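Local coordinates for sterol regulatory element-binding protein cleavage-activating protein (Schizosaccharomyces pombe, PDB 4YHC) that escorts the transcription factor precursor sre1 for processing when sterol or oxygen is low, here represented by its cytoplasmic WD40 domain, at residues L442-A450 / V460-R468. The protein carries 9 engineered substitutions. Sequence-based numbering, arbitrary orientation.
Sequences LAVSDRCVA and VGYGSEIFR. With CIT (citric acid), chain C.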
loop_
_atom_site.group_PDB
_atom_site.type_symbol
_atom_site.label_atom_id
_atom_site.label_comp_id
_atom_site.label_asym_id
_atom_site.label_seq_id
_atom_site.Cartn_x
_atom_site.Cartn_y
_atom_site.Cartn_z
ATOM N N LEU A 442 -2.571 7.006 2.785
ATOM C CA LEU A 442 -2.146 6.016 1.782
ATOM C C LEU A 442 -1.546 6.687 0.531
ATOM O O LEU A 442 -2.042 7.732 0.064
ATOM C CB LEU A 442 -3.366 5.196 1.419
ATOM C CG LEU A 442 -3.209 3.872 0.757
ATOM C CD1 LEU A 442 -2.528 2.848 1.644
ATOM C CD2 LEU A 442 -4.596 3.413 0.342
ATOM N N ALA A 443 -0.497 6.098 -0.013
ATOM C CA ALA A 443 0.055 6.582 -1.247
ATOM C C ALA A 443 -0.938 6.320 -2.366
ATOM O O ALA A 443 -1.520 5.221 -2.417
ATOM C CB ALA A 443 1.371 5.879 -1.571
ATOM N N VAL A 444 -1.047 7.279 -3.284
ATOM C CA VAL A 444 -1.877 7.140 -4.426
ATOM C C VAL A 444 -1.160 7.183 -5.766
ATOM O O VAL A 444 -1.752 6.924 -6.795
ATOM C CB VAL A 444 -3.002 8.164 -4.160
ATOM C CG1 VAL A 444 -2.946 9.463 -4.909
ATOM C CG2 VAL A 444 -4.282 7.492 -3.869
ATOM N N SER A 445 0.128 7.478 -5.747
ATOM C CA SER A 445 0.967 7.439 -6.891
ATOM C C SER A 445 2.407 7.694 -6.383
ATOM O O SER A 445 2.608 7.939 -5.185
ATOM C CB SER A 445 0.582 8.528 -7.933
ATOM O OG SER A 445 1.122 9.842 -7.670
ATOM N N ASP A 446 3.363 7.638 -7.306
ATOM C CA ASP A 446 4.747 7.990 -7.037
ATOM C C ASP A 446 4.960 9.475 -6.566
ATOM O O ASP A 446 6.037 9.822 -6.073
ATOM C CB ASP A 446 5.565 7.719 -8.258
ATOM C CG ASP A 446 5.746 6.230 -8.556
ATOM O OD1 ASP A 446 5.466 5.364 -7.697
ATOM O OD2 ASP A 446 6.245 5.927 -9.681
ATOM N N ARG A 447 3.975 10.333 -6.750
ATOM C CA ARG A 447 4.082 11.708 -6.303
ATOM C C ARG A 447 2.869 12.225 -5.548
ATOM O O ARG A 447 2.662 13.438 -5.431
ATOM C CB ARG A 447 4.294 12.634 -7.504
ATOM C CG ARG A 447 5.616 12.443 -8.258
ATOM C CD ARG A 447 5.667 13.466 -9.436
ATOM N NE ARG A 447 6.358 12.936 -10.593
ATOM C CZ ARG A 447 6.071 13.173 -11.869
ATOM N NH1 ARG A 447 5.040 13.932 -12.269
ATOM N NH2 ARG A 447 6.844 12.610 -12.779
ATOM N N CYS A 448 2.006 11.348 -5.099
ATOM C CA CYS A 448 0.765 11.804 -4.487
ATOM C C CYS A 448 0.267 10.830 -3.434
ATOM O O CYS A 448 0.469 9.604 -3.533
ATOM C CB CYS A 448 -0.322 12.040 -5.535
ATOM S SG CYS A 448 -1.658 13.067 -4.936
ATOM N N VAL A 449 -0.350 11.401 -2.415
ATOM C CA VAL A 449 -0.848 10.721 -1.271
ATOM C C VAL A 449 -2.255 11.196 -0.956
ATOM O O VAL A 449 -2.660 12.308 -1.315
ATOM C CB VAL A 449 0.226 11.065 -0.232
ATOM C CG1 VAL A 449 -0.069 12.123 0.806
ATOM C CG2 VAL A 449 1.319 10.056 -0.140
ATOM N N ALA A 450 -3.010 10.327 -0.317
ATOM C CA ALA A 450 -4.293 10.659 0.287
ATOM C C ALA A 450 -4.170 10.623 1.818
ATOM O O ALA A 450 -3.650 9.633 2.392
ATOM C CB ALA A 450 -5.383 9.676 -0.159
ATOM N N VAL A 460 -2.506 15.251 -1.501
ATOM C CA VAL A 460 -1.304 16.083 -1.368
ATOM C C VAL A 460 -0.235 15.476 -2.214
ATOM O O VAL A 460 0.073 14.270 -2.085
ATOM C CB VAL A 460 -0.798 16.098 0.096
ATOM C CG1 VAL A 460 0.395 17.025 0.305
ATOM C CG2 VAL A 460 -1.936 16.539 1.050
ATOM N N GLY A 461 0.338 16.291 -3.089
ATOM C CA GLY A 461 1.332 15.819 -4.043
ATOM C C GLY A 461 2.317 16.836 -4.557
ATOM O O GLY A 461 2.178 18.031 -4.310
ATOM N N TYR A 462 3.300 16.341 -5.254
ATOM C CA TYR A 462 4.352 17.153 -5.862
ATOM C C TYR A 462 4.525 16.875 -7.342
ATOM O O TYR A 462 4.911 15.773 -7.788
ATOM C CB TYR A 462 5.701 17.000 -5.176
ATOM C CG TYR A 462 6.669 17.989 -5.620
ATOM C CD1 TYR A 462 6.531 19.332 -5.215
ATOM C CD2 TYR A 462 7.761 17.641 -6.420
ATOM C CE1 TYR A 462 7.381 20.294 -5.649
ATOM C CE2 TYR A 462 8.642 18.627 -6.853
ATOM C CZ TYR A 462 8.434 19.934 -6.454
ATOM O OH TYR A 462 9.283 20.928 -6.833
ATOM N N GLY A 463 4.236 17.884 -8.120
ATOM C CA GLY A 463 4.283 17.730 -9.548
ATOM C C GLY A 463 3.427 16.594 -10.100
ATOM O O GLY A 463 3.836 15.900 -11.048
ATOM N N SER A 464 2.292 16.360 -9.475
ATOM C CA SER A 464 1.481 15.159 -9.762
ATOM C C SER A 464 0.476 15.421 -10.880
ATOM O O SER A 464 -0.204 16.423 -10.865
ATOM C CB SER A 464 0.730 14.717 -8.513
ATOM O OG SER A 464 -0.129 13.636 -8.793
ATOM N N GLU A 465 0.330 14.464 -11.790
ATOM C CA GLU A 465 -0.699 14.572 -12.856
ATOM C C GLU A 465 -2.114 14.378 -12.324
ATOM O O GLU A 465 -3.092 14.549 -13.055
ATOM C CB GLU A 465 -0.515 13.472 -13.862
ATOM C CG GLU A 465 0.786 13.555 -14.595
ATOM C CD GLU A 465 1.039 12.334 -15.482
ATOM O OE1 GLU A 465 0.131 11.492 -15.671
ATOM O OE2 GLU A 465 2.172 12.233 -16.001
ATOM N N ILE A 466 -2.236 13.950 -11.069
ATOM C CA ILE A 466 -3.515 13.839 -10.460
ATOM C C ILE A 466 -4.201 15.216 -10.391
ATOM O O ILE A 466 -5.420 15.298 -10.427
ATOM C CB ILE A 466 -3.413 13.176 -9.078
ATOM C CG1 ILE A 466 -3.114 11.682 -9.273
ATOM C CG2 ILE A 466 -4.675 13.373 -8.248
ATOM C CD1 ILE A 466 -2.882 10.922 -8.004
ATOM N N PHE A 467 -3.460 16.297 -10.289
ATOM C CA PHE A 467 -4.121 17.593 -10.190
ATOM C C PHE A 467 -4.420 18.255 -11.558
ATOM O O PHE A 467 -3.646 18.073 -12.509
ATOM C CB PHE A 467 -3.286 18.493 -9.327
ATOM C CG PHE A 467 -3.110 17.970 -7.937
ATOM C CD1 PHE A 467 -4.110 18.100 -7.015
ATOM C CD2 PHE A 467 -1.947 17.316 -7.570
ATOM C CE1 PHE A 467 -3.943 17.614 -5.719
ATOM C CE2 PHE A 467 -1.781 16.822 -6.271
ATOM C CZ PHE A 467 -2.776 16.951 -5.358
ATOM N N ARG A 468 -5.572 18.925 -11.701
ATOM C CA ARG A 468 -6.788 18.753 -10.844
ATOM C C ARG A 468 -8.060 19.094 -11.639
ATOM O O ARG A 468 -9.051 19.581 -11.061
ATOM C CB ARG A 468 -6.734 19.605 -9.557
HETATM C C1 CIT C . 2.017 11.417 -10.540
HETATM O O1 CIT C . 1.229 11.473 -9.520
HETATM O O2 CIT C . 2.045 12.271 -11.467
HETATM C C2 CIT C . 3.042 10.293 -10.658
HETATM C C3 CIT C . 3.174 9.727 -12.081
HETATM O O7 CIT C . 3.535 10.782 -12.970
HETATM C C4 CIT C . 4.245 8.660 -12.048
HETATM C C5 CIT C . 4.557 8.041 -13.379
HETATM O O3 CIT C . 5.630 7.437 -13.464
HETATM O O4 CIT C . 3.804 8.160 -14.347
HETATM C C6 CIT C . 1.873 9.057 -12.482
HETATM O O5 CIT C . 1.490 8.038 -11.844
HETATM O O6 CIT C . 1.191 9.549 -13.417
#
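Val449 and Val460 face each other as a hydrogen-bonded antiparallel pair, with Val449 N to Val460 O at 2.9 Å and Val460 N to Val449 O at 3.0 Å. Their isopropyl groups run alongside each other from the same face of the sheet, against Phe365 of strand 363-374. Two residues further along, Tyr462 N donates to Arg447 O at 3.0 Å. Between these bonds Cys448 sits opposite Gly461, whose CA passes 3.1 Å from Arg447 O.

Past the last rung, the Arg447 chain runs over Tyr462 O and bends at chi3 (-146°), bringing NH1 within 2.6 Å of Gly463 O; that bond is tilted from the guanidinium plane, and citrate O7 lies over one guanidinium face.

On the Cys448 side, Ile466 CD1 rests against both Val444 CG1 and Cys448 CB, 3.7 Å from the latter. Cys448 SG, anti to its own N (chi1 -162°), approaches the Phe467 ring obliquely.

Ser445 and Ser464 each close an ST turn, accepting from Arg447 N and Ile466 N respectively. Ser464 OG also donates to citrate O1 at 2.7 Å; Ser445 OG points to O1 too, at a suspiciously short distance, while Glu465 N holds O2 of the same carboxylate almost straight (2.8 Å, 172°). The citrate is probably from the crystallisation liquor.

Strand 20-24 completes this four-stranded antiparallel sheet, pairing the chain's N-terminal part with its C-terminal strands, the "velcro" closure characteristic of WD40 beta-propellers.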